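Local coordinates for protein ureidoglycolate hydrolase (PDB 4PXE) that hydrolyses (S)-ureidoglycolate to glyoxylate, ammonium and carbon dioxide at a two-manganese centre, as a homodimer of the peptidase M20 family, at residues P36-V41 with S99-G104; E67-N72 with D189-V194; G219-V224 with L365-K370; Y252-G257 with R332-S337; G281-L286 with L302-R307. All blocks are in the same frame, centred on the assembly; numbering follows the deposited sequence.

Interaction 1 of 5, residues P36-V41 with S99-G104. With MN (manganese (II) ion), chain C; MN (manganese (II) ion), chain D.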
# COMPACT_ATOMS: atom_id res chain seq x y z
N PRO A 36 -16.59 10.62 10.58
CA PRO A 36 -17.12 9.63 11.53
C PRO A 36 -16.28 8.36 11.70
O PRO A 36 -16.65 7.51 12.51
CB PRO A 36 -18.48 9.28 10.92
CG PRO A 36 -18.28 9.43 9.47
CD PRO A 36 -17.34 10.61 9.31
N SER A 37 -15.18 8.23 10.96
CA SER A 37 -14.36 7.02 11.09
C SER A 37 -13.44 7.10 12.30
O SER A 37 -13.13 8.18 12.79
CB SER A 37 -13.51 6.79 9.84
OG SER A 37 -14.31 6.37 8.75
N VAL A 38 -13.03 5.94 12.78
CA VAL A 38 -12.05 5.85 13.85
C VAL A 38 -10.91 4.97 13.39
O VAL A 38 -11.14 3.93 12.78
CB VAL A 38 -12.66 5.24 15.13
CG1 VAL A 38 -11.63 5.21 16.25
CG2 VAL A 38 -13.88 6.04 15.56
N THR A 39 -9.67 5.41 13.64
CA THR A 39 -8.50 4.55 13.55
C THR A 39 -7.73 4.74 14.84
O THR A 39 -7.39 5.87 15.19
CB THR A 39 -7.57 4.95 12.40
OG1 THR A 39 -8.27 4.81 11.16
CG2 THR A 39 -6.34 4.06 12.37
N ARG A 40 -7.49 3.67 15.58
CA ARG A 40 -6.72 3.81 16.82
C ARG A 40 -5.92 2.55 17.08
O ARG A 40 -6.45 1.53 17.51
CB ARG A 40 -7.64 4.15 18.00
CG ARG A 40 -6.86 4.37 19.29
CD ARG A 40 -7.70 5.05 20.35
NE ARG A 40 -8.90 4.29 20.68
CZ ARG A 40 -10.15 4.74 20.53
NH1 ARG A 40 -10.39 5.95 20.05
NH2 ARG A 40 -11.17 3.96 20.88
N VAL A 41 -4.62 2.65 16.82
CA VAL A 41 -3.76 1.49 16.81
C VAL A 41 -2.91 1.38 18.07
O VAL A 41 -2.44 2.39 18.61
CB VAL A 41 -2.86 1.53 15.55
CG1 VAL A 41 -1.93 0.34 15.50
CG2 VAL A 41 -3.73 1.59 14.30
N SER A 99 -12.82 2.41 11.01
CA SER A 99 -13.87 1.60 11.62
C SER A 99 -14.82 2.48 12.44
O SER A 99 -14.83 3.71 12.29
CB SER A 99 -13.26 0.48 12.45
OG SER A 99 -12.42 0.97 13.48
N GLY A 100 -15.63 1.85 13.29
CA GLY A 100 -16.67 2.55 14.03
C GLY A 100 -16.28 2.89 15.46
O GLY A 100 -15.13 2.68 15.86
N LYS A 101 -17.25 3.40 16.23
CA LYS A 101 -17.03 3.92 17.57
C LYS A 101 -17.49 2.98 18.69
O LYS A 101 -17.33 3.28 19.87
CB LYS A 101 -17.79 5.25 17.77
CG LYS A 101 -17.62 6.29 16.67
CD LYS A 101 -18.33 7.61 17.02
CE LYS A 101 -19.83 7.47 17.22
NZ LYS A 101 -20.49 8.83 17.31
N TYR A 102 -18.09 1.85 18.32
CA TYR A 102 -18.80 0.99 19.29
C TYR A 102 -18.12 -0.36 19.54
O TYR A 102 -18.19 -0.89 20.66
CB TYR A 102 -20.26 0.78 18.84
CG TYR A 102 -21.05 2.07 18.76
CD1 TYR A 102 -21.77 2.53 19.85
CD2 TYR A 102 -21.05 2.82 17.59
CE1 TYR A 102 -22.47 3.73 19.79
CE2 TYR A 102 -21.75 4.01 17.51
CZ TYR A 102 -22.46 4.45 18.62
OH TYR A 102 -23.17 5.64 18.55
N ASP A 103 -17.45 -0.88 18.52
CA ASP A 103 -16.72 -2.14 18.65
C ASP A 103 -15.71 -2.05 19.79
O ASP A 103 -14.88 -1.14 19.82
CB ASP A 103 -16.02 -2.42 17.32
CG ASP A 103 -15.22 -3.68 17.33
OD1 ASP A 103 -15.44 -4.55 18.17
OD2 ASP A 103 -14.34 -3.80 16.46
N GLY A 104 -15.81 -2.96 20.76
CA GLY A 104 -14.93 -2.95 21.93
C GLY A 104 -15.28 -1.90 22.98
O GLY A 104 -15.42 -2.20 24.18
MN MN C . -14.47 -6.16 19.29
MN MN D . -13.25 -5.59 15.76
O HOH W 1 -13.96 -7.93 20.55
O HOH W 2 -12.93 -6.40 17.71
O HOH W 3 -15.29 -8.03 17.88
O HOH W 4 -14.56 -6.85 15.50
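Val38 and Ser99 face each other as an antiparallel hydrogen-bonded pair, and the tight part of this contact is their backbone. Ser99 N gives a nearly straight bond to Val38 O (2.9 Å, 169°); the return bond from Val38 N reaches Ser99 O at 2.9 Å. Ser37 adds a CA-H...O contact to the same Ser99 O at 3.6 Å. Among the side chains, Val38 does most of the touching: CG2, anti to its own carbonyl carbon, rests 3.6 Å from Gly100 O and 3.9 Å from Lys101 CG, the Val38 and Lys101 side chains crossing at about a right angle. Ser99 OG turns to another partner, Ile96 O. The looser side is at Pro36 and Lys101, where Pro36 O comes no nearer than 4.4 Å to Lys101 CG and the ammonium runs on to a salt bridge with Asp25 on helix 17-28. Beyond Lys101 the 99-104 loop carries Asp103, whose OD1 and OD2 each bind a different manganese at 2.2 Å; His92 and His208 complete one protein set, Glu138 and His402 the other. The chemistry is consistent with a two-bond bridge fixing the start of the loop whose carboxylate spans both metals.

Interaction 2 of 5, residues E67-N72 with D189-V194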
# COMPACT_ATOMS: atom_id res chain seq x y z
N GLU A 67 -1.83 -1.79 36.00
CA GLU A 67 -1.47 -2.21 34.64
C GLU A 67 -0.40 -3.27 34.69
O GLU A 67 0.46 -3.26 35.57
CB GLU A 67 -0.94 -1.03 33.84
CG GLU A 67 -1.94 0.07 33.61
CD GLU A 67 -1.42 1.13 32.68
OE1 GLU A 67 -1.40 0.91 31.45
OE2 GLU A 67 -1.02 2.20 33.18
N ASP A 68 -0.44 -4.19 33.73
CA ASP A 68 0.60 -5.21 33.66
C ASP A 68 1.68 -4.82 32.65
O ASP A 68 1.68 -3.71 32.11
CB ASP A 68 0.03 -6.62 33.41
CG ASP A 68 -0.62 -6.79 32.04
OD1 ASP A 68 -0.35 -5.98 31.13
OD2 ASP A 68 -1.39 -7.77 31.89
N ALA A 69 2.62 -5.73 32.40
CA ALA A 69 3.81 -5.42 31.63
C ALA A 69 3.55 -4.97 30.18
O ALA A 69 4.35 -4.26 29.59
CB ALA A 69 4.78 -6.60 31.65
N VAL A 70 2.41 -5.38 29.63
CA VAL A 70 2.09 -5.04 28.24
C VAL A 70 0.96 -4.02 28.12
O VAL A 70 0.56 -3.65 27.02
CB VAL A 70 1.74 -6.28 27.38
CG1 VAL A 70 2.92 -7.25 27.33
CG2 VAL A 70 0.49 -6.97 27.90
N GLY A 71 0.43 -3.59 29.26
CA GLY A 71 -0.55 -2.52 29.23
C GLY A 71 -2.00 -2.97 29.30
O GLY A 71 -2.89 -2.17 29.00
N ASN A 72 -2.25 -4.22 29.67
CA ASN A 72 -3.60 -4.57 30.10
C ASN A 72 -3.89 -3.75 31.35
O ASN A 72 -3.03 -3.64 32.24
CB ASN A 72 -3.76 -6.06 30.41
CG ASN A 72 -3.55 -6.95 29.19
OD1 ASN A 72 -4.13 -6.74 28.12
ND2 ASN A 72 -2.73 -7.97 29.36
N ASP A 189 12.24 -9.83 32.45
CA ASP A 189 10.87 -10.30 32.26
C ASP A 189 10.65 -10.84 30.85
O ASP A 189 10.76 -10.10 29.88
CB ASP A 189 9.87 -9.18 32.56
CG ASP A 189 8.43 -9.68 32.64
OD1 ASP A 189 8.21 -10.91 32.67
OD2 ASP A 189 7.52 -8.83 32.69
N ASP A 190 10.35 -12.12 30.75
CA ASP A 190 10.03 -12.74 29.48
C ASP A 190 8.54 -12.63 29.19
O ASP A 190 8.02 -13.34 28.33
CB ASP A 190 10.45 -14.21 29.49
CG ASP A 190 9.75 -15.01 30.57
OD1 ASP A 190 9.20 -14.38 31.51
OD2 ASP A 190 9.74 -16.26 30.49
N LEU A 191 7.87 -11.73 29.93
CA LEU A 191 6.43 -11.45 29.82
C LEU A 191 5.55 -12.50 30.50
O LEU A 191 4.31 -12.41 30.46
CB LEU A 191 5.98 -11.21 28.37
CG LEU A 191 6.73 -10.09 27.64
CD1 LEU A 191 6.22 -9.93 26.21
CD2 LEU A 191 6.60 -8.78 28.42
N SER A 192 6.18 -13.47 31.13
CA SER A 192 5.48 -14.48 31.91
C SER A 192 4.72 -13.85 33.07
O SER A 192 3.76 -14.42 33.58
CB SER A 192 6.48 -15.52 32.45
OG SER A 192 5.81 -16.58 33.10
N SER A 193 5.16 -12.66 33.48
CA SER A 193 4.52 -11.90 34.54
C SER A 193 3.06 -11.58 34.22
O SER A 193 2.26 -11.33 35.11
CB SER A 193 5.27 -10.59 34.78
OG SER A 193 5.16 -9.73 33.65
N VAL A 194 2.73 -11.60 32.93
CA VAL A 194 1.39 -11.25 32.47
C VAL A 194 0.40 -12.40 32.67
O VAL A 194 -0.80 -12.18 32.86
CB VAL A 194 1.43 -10.82 30.98
CG1 VAL A 194 0.03 -10.56 30.43
CG2 VAL A 194 2.28 -9.57 30.83
O HOH W 5 -1.48 -9.56 33.95
O HOH W 6 3.05 -7.91 34.19
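Asp68 and Val194 bring the two backbones together, their CA atoms 6.2 Å apart, where the type I beta turn Asp68-Gly71 meets the 189-194 loop; the turn lies in the connection between strands 64-67 and 73-77, and its first residue also makes an Asx turn. Asp68 holds the connection in shape. Its OD1 accepts from Val70 N and Asn72 N, which arrive from opposite faces of the carboxylate plane, while OD2 offers its syn lone pair to Asn72 ND2 at 2.9 Å, in the plane of that amide. Asn72 OD1 bonds to Thr135 N. Val194 is the side chain that fills the interface. CG1, anti to the backbone N (chi1 175°), lies 3.5 Å from Asp68 OD2 and also reaches Asn72 ND2; CG2 meets Ala69 CB at 4.0 Å and Val70 CG1. Leu191 CD2 comes obliquely against Val70 CG1 at 4.1 Å, and Leu151 of helix 147-152 packs on both Val70 and Val194. At the edge, Ala69 CB touches Asp189 OD2 and Ser193 OG, two atoms joined by a 2.7 Å hydrogen bond from the hydroxyl. Direct contact is thus van der Waals, and polar links pass through water. One water donates to Asp68 OD2 and Val194 O; the other accepts from Ala69 N at 2.9 Å and donates to Ser193 OG at 2.8 Å.

Interaction 3 of 5, residues G219-V224 with L365-K370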
# COMPACT_ATOMS: atom_id res chain seq x y z
N GLY A 219 -36.24 -8.14 16.60
CA GLY A 219 -36.82 -7.26 17.60
C GLY A 219 -36.46 -7.60 19.03
O GLY A 219 -37.24 -7.34 19.95
N LEU A 220 -35.27 -8.14 19.23
CA LEU A 220 -34.85 -8.62 20.54
C LEU A 220 -33.82 -7.70 21.18
O LEU A 220 -33.07 -7.02 20.47
CB LEU A 220 -34.27 -10.03 20.45
CG LEU A 220 -35.20 -11.10 19.86
CD1 LEU A 220 -34.43 -12.39 19.60
CD2 LEU A 220 -36.36 -11.35 20.83
N ASP A 221 -33.76 -7.69 22.51
CA ASP A 221 -32.89 -6.77 23.23
C ASP A 221 -31.48 -7.28 23.48
O ASP A 221 -30.53 -6.50 23.50
CB ASP A 221 -33.50 -6.44 24.60
CG ASP A 221 -34.86 -5.80 24.50
OD1 ASP A 221 -35.02 -4.87 23.69
OD2 ASP A 221 -35.77 -6.23 25.24
N ILE A 222 -31.35 -8.59 23.71
CA ILE A 222 -30.12 -9.16 24.24
C ILE A 222 -29.80 -10.49 23.59
O ILE A 222 -30.67 -11.34 23.45
CB ILE A 222 -30.25 -9.40 25.78
CG1 ILE A 222 -30.43 -8.08 26.53
CG2 ILE A 222 -29.06 -10.18 26.32
CD1 ILE A 222 -29.20 -7.18 26.51
N GLY A 223 -28.55 -10.67 23.19
CA GLY A 223 -28.07 -11.98 22.77
C GLY A 223 -27.24 -12.62 23.86
O GLY A 223 -26.30 -12.01 24.39
N VAL A 224 -27.59 -13.84 24.23
CA VAL A 224 -26.78 -14.58 25.18
C VAL A 224 -25.88 -15.50 24.38
O VAL A 224 -26.34 -16.43 23.72
CB VAL A 224 -27.66 -15.37 26.16
CG1 VAL A 224 -26.81 -16.20 27.10
CG2 VAL A 224 -28.57 -14.41 26.93
N LEU A 365 -35.06 -8.27 34.08
CA LEU A 365 -35.10 -6.88 33.62
C LEU A 365 -36.16 -6.67 32.56
O LEU A 365 -36.24 -5.59 31.96
CB LEU A 365 -33.73 -6.47 33.08
CG LEU A 365 -32.66 -6.31 34.16
CD1 LEU A 365 -31.26 -6.36 33.55
CD2 LEU A 365 -32.88 -5.01 34.92
N ASN A 366 -36.96 -7.70 32.30
CA ASN A 366 -38.02 -7.65 31.29
C ASN A 366 -37.47 -7.37 29.89
O ASN A 366 -38.09 -6.68 29.09
CB ASN A 366 -39.09 -6.61 31.67
CG ASN A 366 -39.75 -6.91 33.00
OD1 ASN A 366 -39.73 -6.09 33.92
ND2 ASN A 366 -40.33 -8.09 33.10
N LEU A 367 -36.29 -7.93 29.62
CA LEU A 367 -35.64 -7.77 28.32
C LEU A 367 -35.74 -9.07 27.54
O LEU A 367 -35.51 -10.15 28.08
CB LEU A 367 -34.18 -7.38 28.50
CG LEU A 367 -33.93 -6.02 29.17
CD1 LEU A 367 -32.47 -5.83 29.49
CD2 LEU A 367 -34.43 -4.89 28.28
N SER A 368 -36.09 -8.97 26.26
CA SER A 368 -36.17 -10.15 25.42
C SER A 368 -34.77 -10.60 25.01
O SER A 368 -33.85 -9.78 24.89
CB SER A 368 -37.02 -9.87 24.19
OG SER A 368 -36.42 -8.83 23.42
N HIS A 369 -34.60 -11.90 24.80
CA HIS A 369 -33.26 -12.42 24.51
C HIS A 369 -33.32 -13.73 23.75
O HIS A 369 -34.36 -14.40 23.74
CB HIS A 369 -32.47 -12.60 25.80
CG HIS A 369 -33.22 -13.31 26.88
ND1 HIS A 369 -33.08 -14.66 27.11
CD2 HIS A 369 -34.14 -12.87 27.76
CE1 HIS A 369 -33.86 -15.02 28.11
NE2 HIS A 369 -34.52 -13.95 28.53
N LYS A 370 -32.22 -14.07 23.09
CA LYS A 370 -32.09 -15.38 22.48
C LYS A 370 -30.66 -15.86 22.62
O LYS A 370 -29.75 -15.07 22.87
CB LYS A 370 -32.48 -15.35 21.00
CG LYS A 370 -31.42 -14.74 20.10
CD LYS A 370 -31.81 -14.77 18.63
CE LYS A 370 -31.90 -16.20 18.11
NZ LYS A 370 -32.24 -16.24 16.66
O HOH W 7 -37.69 -6.47 22.61
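Asp221 and Ser368 exchange the polar bonds that open this contact. Ser368 N donates to Asp221 OD2 (2.9 Å), on the anti side of the carboxylate, and Asp221 N donates to Ser368 OG at 3.0 Å. The hydroxyl lies between its own backbone N and carbonyl carbon (chi1 61°), which turns it to that N-H; a water links it to Gly219 O. An alanine in place of Asp221 would probably leave Ser368 N without this carboxylate acceptor, the bond from the backbone N to Ser368 OG remaining. Further along, the bonds are backbone to backbone: Lys370 N to Ile222 O at 3.2 Å, then Val224 N to Lys370 O at 2.8 Å and 169°, with a weak bond from Ile222 N to Ser368 O before them. Apolar contacts flank this ladder. Leu220 CD1 lies across the Lys370 chain, 3.7 Å from CD, while the Lys370 ammonium pairs with Glu218. Ile222 CG1 approaches Leu367 CD1 at 4.2 Å, and both side chains pack on Val419 of helix 410-429. Asn366, with positive phi, is the C-prime residue of the Schellman motif ending helix 352-364. Both chains thus come off helix ends, each through a Schellman motif, and enter the parallel pairing of strands 222-239 and 369-374.

Interaction 4 of 5, residues Y252-G257 with R332-S337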
# COMPACT_ATOMS: atom_id res chain seq x y z
N TYR A 252 7.85 -13.78 -20.81
CA TYR A 252 9.03 -13.85 -19.97
C TYR A 252 8.77 -13.40 -18.53
O TYR A 252 9.70 -13.36 -17.72
CB TYR A 252 10.16 -13.02 -20.58
CG TYR A 252 10.46 -13.46 -21.99
CD1 TYR A 252 11.23 -14.60 -22.23
CD2 TYR A 252 9.95 -12.77 -23.08
CE1 TYR A 252 11.50 -15.01 -23.52
CE2 TYR A 252 10.21 -13.18 -24.38
CZ TYR A 252 10.98 -14.30 -24.59
OH TYR A 252 11.25 -14.71 -25.88
N ARG A 253 7.52 -13.10 -18.22
CA ARG A 253 7.14 -12.59 -16.91
C ARG A 253 6.86 -13.68 -15.88
O ARG A 253 6.57 -14.83 -16.22
CB ARG A 253 5.91 -11.70 -17.04
CG ARG A 253 6.17 -10.49 -17.92
CD ARG A 253 4.96 -9.58 -18.00
NE ARG A 253 5.29 -8.37 -18.74
CZ ARG A 253 4.67 -7.20 -18.60
NH1 ARG A 253 3.68 -7.07 -17.73
NH2 ARG A 253 5.06 -6.16 -19.33
N ASN A 254 6.97 -13.28 -14.61
CA ASN A 254 6.48 -14.07 -13.49
C ASN A 254 5.93 -13.09 -12.46
O ASN A 254 6.54 -12.77 -11.44
CB ASN A 254 7.54 -15.08 -12.95
CG ASN A 254 8.79 -14.42 -12.39
OD1 ASN A 254 9.16 -13.29 -12.75
ND2 ASN A 254 9.47 -15.14 -11.52
N ASP A 255 4.75 -12.57 -12.81
CA ASP A 255 4.14 -11.41 -12.16
C ASP A 255 3.56 -11.79 -10.80
O ASP A 255 2.57 -12.52 -10.72
CB ASP A 255 3.05 -10.86 -13.09
CG ASP A 255 2.47 -9.53 -12.64
OD1 ASP A 255 2.26 -9.30 -11.43
OD2 ASP A 255 2.18 -8.70 -13.53
N ALA A 256 4.17 -11.29 -9.73
CA ALA A 256 3.75 -11.63 -8.37
C ALA A 256 2.37 -11.07 -8.05
O ALA A 256 1.67 -11.60 -7.18
CB ALA A 256 4.78 -11.15 -7.35
N GLY A 257 1.99 -10.00 -8.73
CA GLY A 257 0.68 -9.41 -8.50
C GLY A 257 -0.42 -10.31 -9.03
O GLY A 257 -1.47 -10.46 -8.40
N ARG A 332 2.67 -19.77 -12.21
CA ARG A 332 3.16 -18.42 -12.49
C ARG A 332 4.68 -18.34 -12.54
O ARG A 332 5.23 -17.32 -12.96
CB ARG A 332 2.64 -17.45 -11.43
CG ARG A 332 1.18 -17.08 -11.60
CD ARG A 332 1.02 -16.01 -12.66
NE ARG A 332 -0.38 -15.85 -13.05
CZ ARG A 332 -0.78 -15.20 -14.13
NH1 ARG A 332 0.12 -14.64 -14.93
NH2 ARG A 332 -2.07 -15.11 -14.42
N LYS A 333 5.34 -19.41 -12.12
CA LYS A 333 6.80 -19.47 -12.06
C LYS A 333 7.37 -18.45 -11.08
O LYS A 333 8.45 -17.87 -11.30
CB LYS A 333 7.41 -19.36 -13.46
CG LYS A 333 6.97 -20.48 -14.38
CD LYS A 333 7.64 -20.40 -15.74
CE LYS A 333 7.02 -19.32 -16.61
NZ LYS A 333 5.70 -19.73 -17.15
N VAL A 334 6.64 -18.22 -10.00
CA VAL A 334 7.11 -17.39 -8.90
C VAL A 334 7.47 -18.26 -7.71
O VAL A 334 7.05 -19.42 -7.63
CB VAL A 334 6.06 -16.33 -8.47
CG1 VAL A 334 5.81 -15.34 -9.60
CG2 VAL A 334 4.74 -16.99 -8.02
N LYS A 335 8.25 -17.70 -6.80
CA LYS A 335 8.56 -18.37 -5.55
C LYS A 335 7.46 -18.09 -4.53
O LYS A 335 7.05 -16.94 -4.33
CB LYS A 335 9.90 -17.89 -5.00
CG LYS A 335 10.31 -18.51 -3.67
CD LYS A 335 11.66 -17.98 -3.21
CE LYS A 335 12.12 -18.64 -1.92
NZ LYS A 335 13.48 -18.17 -1.53
N LEU A 336 6.97 -19.15 -3.89
CA LEU A 336 6.13 -18.97 -2.71
C LEU A 336 7.11 -18.74 -1.57
O LEU A 336 7.59 -19.69 -0.94
CB LEU A 336 5.27 -20.20 -2.47
CG LEU A 336 4.33 -20.16 -1.25
CD1 LEU A 336 3.42 -18.93 -1.25
CD2 LEU A 336 3.51 -21.44 -1.20
N SER A 337 7.43 -17.47 -1.32
CA SER A 337 8.50 -17.11 -0.40
C SER A 337 8.06 -17.10 1.06
O SER A 337 8.89 -17.19 1.97
CB SER A 337 9.12 -15.78 -0.81
OG SER A 337 8.15 -14.75 -0.84
O HOH W 8 3.83 -16.26 -15.50
O HOH W 9 3.02 -13.75 -14.86
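Asn254 reaches across to the end of helix 311-332 and makes the one direct hydrogen bond of this contact, ND2 to Lys333 O at 2.9 Å and 164°. The carbonyl oxygen lies in the amide plane, while the nitrogen is tilted from the carbonyl plane. Asn254 CG lies between the backbone N and the carbonyl carbon (chi1 63°), 3.6 Å from Lys333 O, and CB rests 3.2 Å from Arg332 O. The other end of that amide is taken too, OD1 accepting from Asn241 N. Val334 packs from the second segment: CG1 sits 3.2 Å from Asn254 O and 3.8 Å from Asn254 CB. Around this first shell, a water accepts from Asp255 N (2.9 Å) and from Arg332 NH1 (3.0 Å), joining the two segments beside the direct bond. Arg332 is positioned by charge, its NE paired with Glu262 and its NH2 with Glu268 of the second subunit. Arg253, probably needed for dimerization as in relatives, bonds through NH2 to Val248 O and through NH1 to Thr282 OG1 of the second subunit. Asp255 is the N-cap of helix 256-272, OD1 accepting from Leu258 N and weakly from Gly257 N. Lys333 is the C-prime residue of a Schellman motif closing helix 311-332. The contact therefore sets the start of one helix beside the end of the other, just where strand 335-344 begins its antiparallel pairing with strand 222-239.

Interaction 5 of 5, residues G281-L286 with L302-R307. With GLV (glyoxylic acid), chain E.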
# COMPACT_ATOMS: atom_id res chain seq x y z
N GLY A 281 -14.14 -16.22 4.41
CA GLY A 281 -12.73 -15.99 4.14
C GLY A 281 -12.58 -14.70 3.38
O GLY A 281 -13.44 -14.34 2.58
N THR A 282 -11.49 -13.99 3.65
CA THR A 282 -11.32 -12.63 3.13
C THR A 282 -9.84 -12.36 2.89
O THR A 282 -8.98 -12.79 3.66
CB THR A 282 -11.82 -11.60 4.18
OG1 THR A 282 -13.11 -11.99 4.67
CG2 THR A 282 -11.91 -10.20 3.60
N VAL A 283 -9.55 -11.63 1.82
CA VAL A 283 -8.25 -11.01 1.65
C VAL A 283 -8.41 -9.51 1.87
O VAL A 283 -8.84 -8.78 0.98
CB VAL A 283 -7.67 -11.30 0.26
CG1 VAL A 283 -6.32 -10.60 0.08
CG2 VAL A 283 -7.55 -12.82 0.04
N GLY A 284 -8.09 -9.06 3.08
CA GLY A 284 -8.24 -7.65 3.43
C GLY A 284 -6.99 -6.83 3.12
O GLY A 284 -7.06 -5.61 3.03
N ILE A 285 -5.86 -7.52 2.99
CA ILE A 285 -4.60 -6.86 2.66
C ILE A 285 -3.97 -7.53 1.45
O ILE A 285 -3.84 -8.76 1.40
CB ILE A 285 -3.62 -6.90 3.86
CG1 ILE A 285 -4.11 -5.95 4.96
CG2 ILE A 285 -2.19 -6.56 3.41
CD1 ILE A 285 -3.33 -6.08 6.26
N LEU A 286 -3.61 -6.72 0.45
CA LEU A 286 -2.92 -7.21 -0.74
C LEU A 286 -2.02 -6.06 -1.16
O LEU A 286 -2.51 -5.03 -1.63
CB LEU A 286 -3.92 -7.58 -1.85
CG LEU A 286 -3.41 -8.46 -3.00
CD1 LEU A 286 -4.54 -8.92 -3.91
CD2 LEU A 286 -2.34 -7.75 -3.83
N LEU A 302 -0.05 -10.92 0.84
CA LEU A 302 -1.47 -11.06 1.17
C LEU A 302 -1.62 -11.42 2.62
O LEU A 302 -0.83 -12.18 3.17
CB LEU A 302 -2.13 -12.19 0.39
CG LEU A 302 -2.08 -12.20 -1.13
CD1 LEU A 302 -0.81 -12.91 -1.56
CD2 LEU A 302 -3.32 -12.88 -1.70
N GLU A 303 -2.67 -10.89 3.25
CA GLU A 303 -3.06 -11.35 4.57
C GLU A 303 -4.50 -11.80 4.49
O GLU A 303 -5.38 -11.06 4.02
CB GLU A 303 -2.83 -10.27 5.63
CG GLU A 303 -1.40 -9.78 5.60
CD GLU A 303 -1.03 -8.89 6.76
OE1 GLU A 303 -1.71 -8.93 7.81
OE2 GLU A 303 -0.04 -8.14 6.63
N ILE A 304 -4.73 -13.04 4.92
CA ILE A 304 -5.97 -13.75 4.69
C ILE A 304 -6.60 -14.12 6.02
O ILE A 304 -5.93 -14.64 6.91
CB ILE A 304 -5.69 -15.05 3.90
CG1 ILE A 304 -5.00 -14.72 2.57
CG2 ILE A 304 -6.98 -15.82 3.66
CD1 ILE A 304 -4.46 -15.94 1.82
N ASP A 305 -7.90 -13.84 6.15
CA ASP A 305 -8.67 -14.14 7.36
C ASP A 305 -9.64 -15.24 6.97
O ASP A 305 -10.31 -15.14 5.95
CB ASP A 305 -9.41 -12.87 7.80
CG ASP A 305 -10.31 -13.08 8.99
OD1 ASP A 305 -11.37 -13.73 8.85
OD2 ASP A 305 -9.98 -12.57 10.07
N THR A 306 -9.73 -16.31 7.76
CA THR A 306 -10.75 -17.33 7.47
C THR A 306 -11.26 -17.95 8.76
O THR A 306 -10.50 -18.15 9.71
CB THR A 306 -10.27 -18.39 6.44
OG1 THR A 306 -11.38 -19.20 6.02
CG2 THR A 306 -9.16 -19.26 6.99
N ARG A 307 -12.57 -18.20 8.81
CA ARG A 307 -13.21 -18.68 10.04
C ARG A 307 -14.39 -19.58 9.74
O ARG A 307 -14.94 -19.56 8.64
CB ARG A 307 -13.73 -17.51 10.90
CG ARG A 307 -12.89 -16.23 10.81
CD ARG A 307 -13.48 -15.11 11.64
NE ARG A 307 -12.80 -13.86 11.31
CZ ARG A 307 -12.90 -12.74 12.02
NH1 ARG A 307 -13.68 -12.70 13.10
NH2 ARG A 307 -12.25 -11.65 11.64
C1 GLV E . -12.00 -8.79 15.60
O1 GLV E . -12.53 -9.07 16.85
C2 GLV E . -12.52 -9.67 14.52
O2 GLV E . -13.39 -10.56 14.80
O3 GLV E . -12.11 -9.51 13.33
O HOH W 10 -13.10 -13.89 6.63
O HOH W 11 -7.77 -10.71 5.03
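Thr282 and Asp305 satisfy each other's backbones: Thr282 N donates to Asp305 O at 2.8 Å, and Asp305 N returns a bond to Thr282 O at 2.9 Å. At the far end Glu303 N donates to Ile285 O (3.1 Å), but Ile285 N is buried with no partner in the model. Between them Gly284 is an extra residue opposite Glu303, a beta bulge; its N-H makes only a weak bond to Glu303 O and also donates to a water. Thr282 OG1, the partner of Arg253 of the second subunit, also shares a water with Asp305 OD1. These are the antiparallel strands of a beta hairpin, 280-289 and 295-308, in the region involved in dimerization. On one face Val283, Leu286, Leu302 and Ile304 form an apolar layer, covered by helix 256-272. On the other, Ile285 and Glu303 lie side by side, CD1 3.6 Å from OE1, while OE2 accepts from His301. Further along strand 295-308 Asp305 grips Arg307 side-on, OD1 taking NE through its syn lone pair (2.8 Å, 171°) and OD2 taking NH2. That salt bridge holds the guanidinium so that NH1 and NH2 donate to glyoxylate O2 and O3, each at 2.7 Å. A methionine in place of Arg307 would probably leave the ligand carboxylate without its paired donors and Asp305 without this countercharge. Glyoxylate is also hydrogen-bonded to Tyr377 N and to Asn294 ND2 of the second subunit.

In the fold
Interactions 1 and 5 both supply active-site residues: the first gives Asp103 to both manganese ions, the second Arg307 to glyoxylate, and their nearest atoms are about 9 Å apart. Within one chain the nearest atoms of interactions 4 and 5 are about 5 Å apart without touching; both also reach the second subunit, and the Arg253 side chain is about 10 Å from a bound glyoxylate. Interaction 3 lies on strand 222-239, which pairs with strand 335-344 of interaction 4 and strand 295-308 of interaction 5, yet its centre is about 53 Å from that of interaction 4, on the opposite side of the chain's centre. Interaction 2 lies off the metal site, the Asn72 side chain about 14 Å from a manganese ion.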